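Local structure of phosphoglycerate oxidoreductase (Rhizobium etli, 4HY3) at residues M111-E114 with V115-Q118; M334-M337 with D338-L341. The protein probably acts as an NAD(P)H-dependent reductase of 2-oxoacids such as glyoxylate or hydroxypyruvate. All coordinates share one frame; numbering follows the deposited sequence.

How the contacts relate
Both contacts are local ones, each within a single continuous run of chain, and they mark opposite kinds of helix boundary: contact 1 leads into the short helix 115-118, whereas contact 2 closes the long helix 320-338. Their centres are 20 Å apart and their nearest atoms about 12 Å, so they do not touch. The mixed sheet relates them, since helix 115-118 precedes strand 122-125 and the loop of contact 2 leads to strand 347-348, which pairs antiparallel with it. Each also meets the second subunit, through a weak hydrogen bond of Phe-117 O in contact 1, and through packing of Leu-336 and Leu-341 and a weak bond of Arg-339 in contact 2. Neither includes a bound ligand; both are structural packing.

Contact 1 (M111-E114 with V115-Q118); sequences MPYE and VLFQ
The Tyr-113 ring meets Leu-116 obliquely, CD1 of the ring lying 4.0 Å from CD1 of the leucine, while CG of selenomethionine Met-111 sits over one ring face, displaced toward the rim. With CG of Tyr-113 anti to its own carbonyl carbon (chi1 -75°), the ring folds back along the chain to Met-111; its OH, at the far end, is hydrogen-bonded to the carbonyl of Leu-108. The second ring, Phe-117, approaches the backbone instead: the Glu-114 carbonyl oxygen lies oblique to it, and its CB is 3.3 Å from Glu-114 O. An alanine here keeps CB by Glu-114 O but loses the ring, and would probably leave a gap beside the 113-114 backbone. Leu-116 is shared, because its CD1 also reaches SE of Met-111 at 3.9 Å, the two side chains crossing at about a right angle. Two i to i+4 backbone bonds span the turn: Leu-116 N gives a nearly straight bond to Pro-112 O (3.2 Å, 168°), in the carbonyl plane, and Gln-118 N bonds to Glu-114 O (3.1 Å). Pro-112 and Leu-116 each centre an inverse gamma turn. Leu-91 of helix 88-91 packs against Pro-112, Val-115 and Leu-116, and Val-123 of strand 122-125 touches Tyr-113 and Leu-116, placing the turn between that helix and the sheet.

Contact 2 (M334-M337 with D338-L341); sequences MDLM and DRGL
Leu-336 and Leu-341 meet in a Schellman motif that ends helix 320-338. Its backbone bonds are the 6→1 pair, Leu-341 N to Leu-336 O at 2.7 Å, and the inner pair, Gly-340 N to Met-337 O at 3.1 Å. The inner bond is bent, with the donor lying above the Met-337 carbonyl plane, and Gly-340 makes the reversal with a positive phi of 71°. Ahead of this, regular helical bonds persist: Asp-338 N donates to Met-334 O at 2.7 Å, and Arg-339 N to Asp-335 O.

Charged groups form a second set of contacts. Asp-335 forms a salt bridge to Arg-339 through OD2 and NH1, modelled too short for its length to be taken literally. With the carboxylate and guanidinium planes 73° apart, this is not a flat, two-pronged pairing, and a bend at chi3 (-30°) carries the guanidinium back over the Asp-335 backbone, whose O lies over one of its faces, offset toward the rim. Asp-338 turns elsewhere: OD1 is bound by Tyr-79 and Arg-78, and OD2 by Tyr-56, tying the helix end to strand 77-82 and to the loop at Tyr-56.

Apolar contacts complete the turn. CD2 of Leu-336 lies 4.0 Å from CD1 of Leu-341, the branches meeting at a slant, and Trp-208 and Pro-207 of the second subunit pack on Leu-336 and Leu-341 respectively. Selenomethionine Met-337 packs on Tyr-79 and Pro-343. A CA-H...O contact is a further kind: the CA-H of Met-337 points to the Leu-341 carbonyl, CA to O 3.3 Å.

Contact 1 (M111-E114 with V115-Q118)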
loop_
_atom_site.group_PDB
_atom_site.type_symbol
_atom_site.label_atom_id
_atom_site.label_comp_id
_atom_site.label_asym_id
_atom_site.label_seq_id
_atom_site.Cartn_x
_atom_site.Cartn_y
_atom_site.Cartn_z
HETATM N N MSE A 111 -0.545 -7.645 -42.605
HETATM C CA MSE A 111 0.805 -7.541 -43.148
HETATM C C MSE A 111 1.600 -8.746 -42.752
HETATM O O MSE A 111 1.299 -9.362 -41.732
HETATM C CB MSE A 111 1.488 -6.317 -42.540
HETATM C CG MSE A 111 1.319 -6.258 -41.022
HETATM SE SE MSE A 111 2.085 -4.581 -40.330
HETATM C CE MSE A 111 0.717 -4.189 -38.950
ATOM N N PRO A 112 2.641 -9.092 -43.543
ATOM C CA PRO A 112 3.497 -10.240 -43.269
ATOM C C PRO A 112 4.218 -10.159 -41.908
ATOM O O PRO A 112 5.388 -9.754 -41.825
ATOM C CB PRO A 112 4.500 -10.202 -44.431
ATOM C CG PRO A 112 4.508 -8.788 -44.889
ATOM C CD PRO A 112 3.063 -8.405 -44.777
ATOM N N TYR A 113 3.523 -10.558 -40.850
ATOM C CA TYR A 113 4.119 -10.568 -39.526
ATOM C C TYR A 113 5.387 -11.402 -39.450
ATOM O O TYR A 113 6.293 -11.043 -38.727
ATOM C CB TYR A 113 3.131 -11.071 -38.490
ATOM C CG TYR A 113 2.070 -10.078 -38.131
ATOM C CD1 TYR A 113 2.314 -9.079 -37.198
ATOM C CD2 TYR A 113 0.801 -10.155 -38.698
ATOM C CE1 TYR A 113 1.322 -8.170 -36.838
ATOM C CE2 TYR A 113 -0.199 -9.246 -38.363
ATOM C CZ TYR A 113 0.065 -8.252 -37.433
ATOM O OH TYR A 113 -0.925 -7.363 -37.088
ATOM N N GLU A 114 5.446 -12.513 -40.188
ATOM C CA GLU A 114 6.621 -13.385 -40.184
ATOM C C GLU A 114 7.911 -12.601 -40.516
ATOM O O GLU A 114 8.907 -12.670 -39.784
ATOM C CB GLU A 114 6.405 -14.617 -41.083
ATOM C CG GLU A 114 6.139 -14.332 -42.557
ATOM C CD GLU A 114 4.683 -13.975 -42.871
ATOM O OE1 GLU A 114 3.846 -13.921 -41.932
ATOM O OE2 GLU A 114 4.376 -13.753 -44.071
ATOM N N VAL A 115 7.868 -11.804 -41.581
ATOM C CA VAL A 115 9.018 -10.972 -41.961
ATOM C C VAL A 115 9.300 -9.873 -40.943
ATOM O O VAL A 115 10.459 -9.554 -40.678
ATOM C CB VAL A 115 8.903 -10.452 -43.423
ATOM C CG1 VAL A 115 7.512 -10.717 -43.983
ATOM C CG2 VAL A 115 9.321 -8.984 -43.565
ATOM N N LEU A 116 8.251 -9.310 -40.355
ATOM C CA LEU A 116 8.469 -8.419 -39.233
ATOM C C LEU A 116 8.544 -9.356 -38.108
ATOM O O LEU A 116 7.529 -9.582 -37.459
ATOM C CB LEU A 116 7.278 -7.521 -38.906
ATOM C CG LEU A 116 6.315 -6.869 -39.861
ATOM C CD1 LEU A 116 5.054 -6.752 -39.048
ATOM C CD2 LEU A 116 6.841 -5.525 -40.305
ATOM N N PHE A 117 9.718 -9.928 -37.900
ATOM C CA PHE A 117 10.038 -10.798 -36.752
ATOM C C PHE A 117 11.411 -11.285 -37.115
ATOM O O PHE A 117 12.358 -11.077 -36.362
ATOM C CB PHE A 117 9.072 -11.977 -36.548
ATOM C CG PHE A 117 8.012 -11.743 -35.499
ATOM C CD1 PHE A 117 8.325 -11.166 -34.274
ATOM C CD2 PHE A 117 6.684 -12.128 -35.733
ATOM C CE1 PHE A 117 7.325 -10.955 -33.315
ATOM C CE2 PHE A 117 5.677 -11.914 -34.789
ATOM C CZ PHE A 117 5.999 -11.330 -33.581
ATOM N N GLN A 118 11.501 -11.902 -38.292
ATOM C CA GLN A 118 12.745 -12.025 -39.026
ATOM C C GLN A 118 13.598 -10.770 -38.852
ATOM O O GLN A 118 14.736 -10.846 -38.392
ATOM C CB GLN A 118 12.435 -12.198 -40.513
ATOM C CG GLN A 118 13.658 -12.252 -41.425
ATOM C CD GLN A 118 14.295 -13.622 -41.440
ATOM O OE1 GLN A 118 13.615 -14.639 -41.634
ATOM N NE2 GLN A 118 15.607 -13.662 -41.228
#

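Contact 2 (M334-M337 with D338-L341)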
loop_
_atom_site.group_PDB
_atom_site.type_symbol
_atom_site.label_atom_id
_atom_site.label_comp_id
_atom_site.label_asym_id
_atom_site.label_seq_id
_atom_site.Cartn_x
_atom_site.Cartn_y
_atom_site.Cartn_z
HETATM N N MSE A 334 8.742 5.460 -28.608
HETATM C CA MSE A 334 9.614 5.951 -29.672
HETATM C C MSE A 334 10.979 6.337 -29.118
HETATM O O MSE A 334 12.034 6.021 -29.690
HETATM C CB MSE A 334 8.835 7.049 -30.365
HETATM C CG MSE A 334 7.905 6.446 -31.417
HETATM SE SE MSE A 334 6.786 7.891 -32.156
HETATM C CE MSE A 334 7.581 8.204 -33.915
ATOM N N ASP A 335 10.957 6.979 -27.966
ATOM C CA ASP A 335 12.141 7.500 -27.368
ATOM C C ASP A 335 13.106 6.396 -26.953
ATOM O O ASP A 335 14.344 6.559 -27.118
ATOM C CB ASP A 335 11.749 8.312 -26.166
ATOM C CG ASP A 335 12.927 8.811 -25.415
ATOM O OD1 ASP A 335 13.824 9.431 -26.033
ATOM O OD2 ASP A 335 12.956 8.584 -24.193
ATOM N N LEU A 336 12.552 5.282 -26.434
ATOM C CA LEU A 336 13.353 4.093 -26.167
ATOM C C LEU A 336 13.981 3.510 -27.430
ATOM O O LEU A 336 15.173 3.185 -27.440
ATOM C CB LEU A 336 12.585 3.045 -25.376
ATOM C CG LEU A 336 12.287 3.432 -23.908
ATOM C CD1 LEU A 336 11.012 2.785 -23.408
ATOM C CD2 LEU A 336 13.421 3.181 -22.913
HETATM N N MSE A 337 13.225 3.403 -28.508
HETATM C CA MSE A 337 13.769 2.761 -29.681
HETATM C C MSE A 337 14.705 3.672 -30.410
HETATM O O MSE A 337 15.651 3.207 -31.049
HETATM C CB MSE A 337 12.655 2.324 -30.573
HETATM C CG MSE A 337 11.768 1.471 -29.709
HETATM SE SE MSE A 337 10.647 0.345 -30.875
HETATM C CE MSE A 337 9.068 1.512 -30.636
ATOM N N ASP A 338 14.474 4.980 -30.333
ATOM C CA ASP A 338 15.495 5.920 -30.803
ATOM C C ASP A 338 16.845 5.677 -30.118
ATOM O O ASP A 338 17.859 5.602 -30.777
ATOM C CB ASP A 338 15.092 7.363 -30.542
ATOM C CG ASP A 338 13.961 7.820 -31.412
ATOM O OD1 ASP A 338 13.929 7.425 -32.618
ATOM O OD2 ASP A 338 13.116 8.599 -30.874
ATOM N N ARG A 339 16.836 5.566 -28.793
ATOM C CA ARG A 339 18.040 5.309 -28.012
ATOM C C ARG A 339 18.430 3.828 -28.037
ATOM O O ARG A 339 19.001 3.332 -27.073
ATOM C CB ARG A 339 17.850 5.788 -26.568
ATOM C CG ARG A 339 17.518 7.277 -26.427
ATOM C CD ARG A 339 17.468 7.788 -24.993
ATOM N NE ARG A 339 17.046 6.728 -24.075
ATOM C CZ ARG A 339 15.917 6.738 -23.394
ATOM N NH1 ARG A 339 15.105 7.770 -23.492
ATOM N NH2 ARG A 339 15.600 5.725 -22.615
ATOM N N GLY A 340 18.104 3.128 -29.126
ATOM C CA GLY A 340 18.440 1.706 -29.320
ATOM C C GLY A 340 17.712 0.647 -28.478
ATOM O O GLY A 340 17.948 -0.538 -28.677
ATOM N N LEU A 341 16.841 1.025 -27.539
ATOM C CA LEU A 341 16.286 0.030 -26.609
ATOM C C LEU A 341 14.906 -0.535 -27.025
ATOM O O LEU A 341 14.193 0.050 -27.868
ATOM C CB LEU A 341 16.242 0.561 -25.171
ATOM C CG LEU A 341 17.545 1.210 -24.654
ATOM C CD1 LEU A 341 17.215 2.395 -23.758
ATOM C CD2 LEU A 341 18.484 0.265 -23.938
#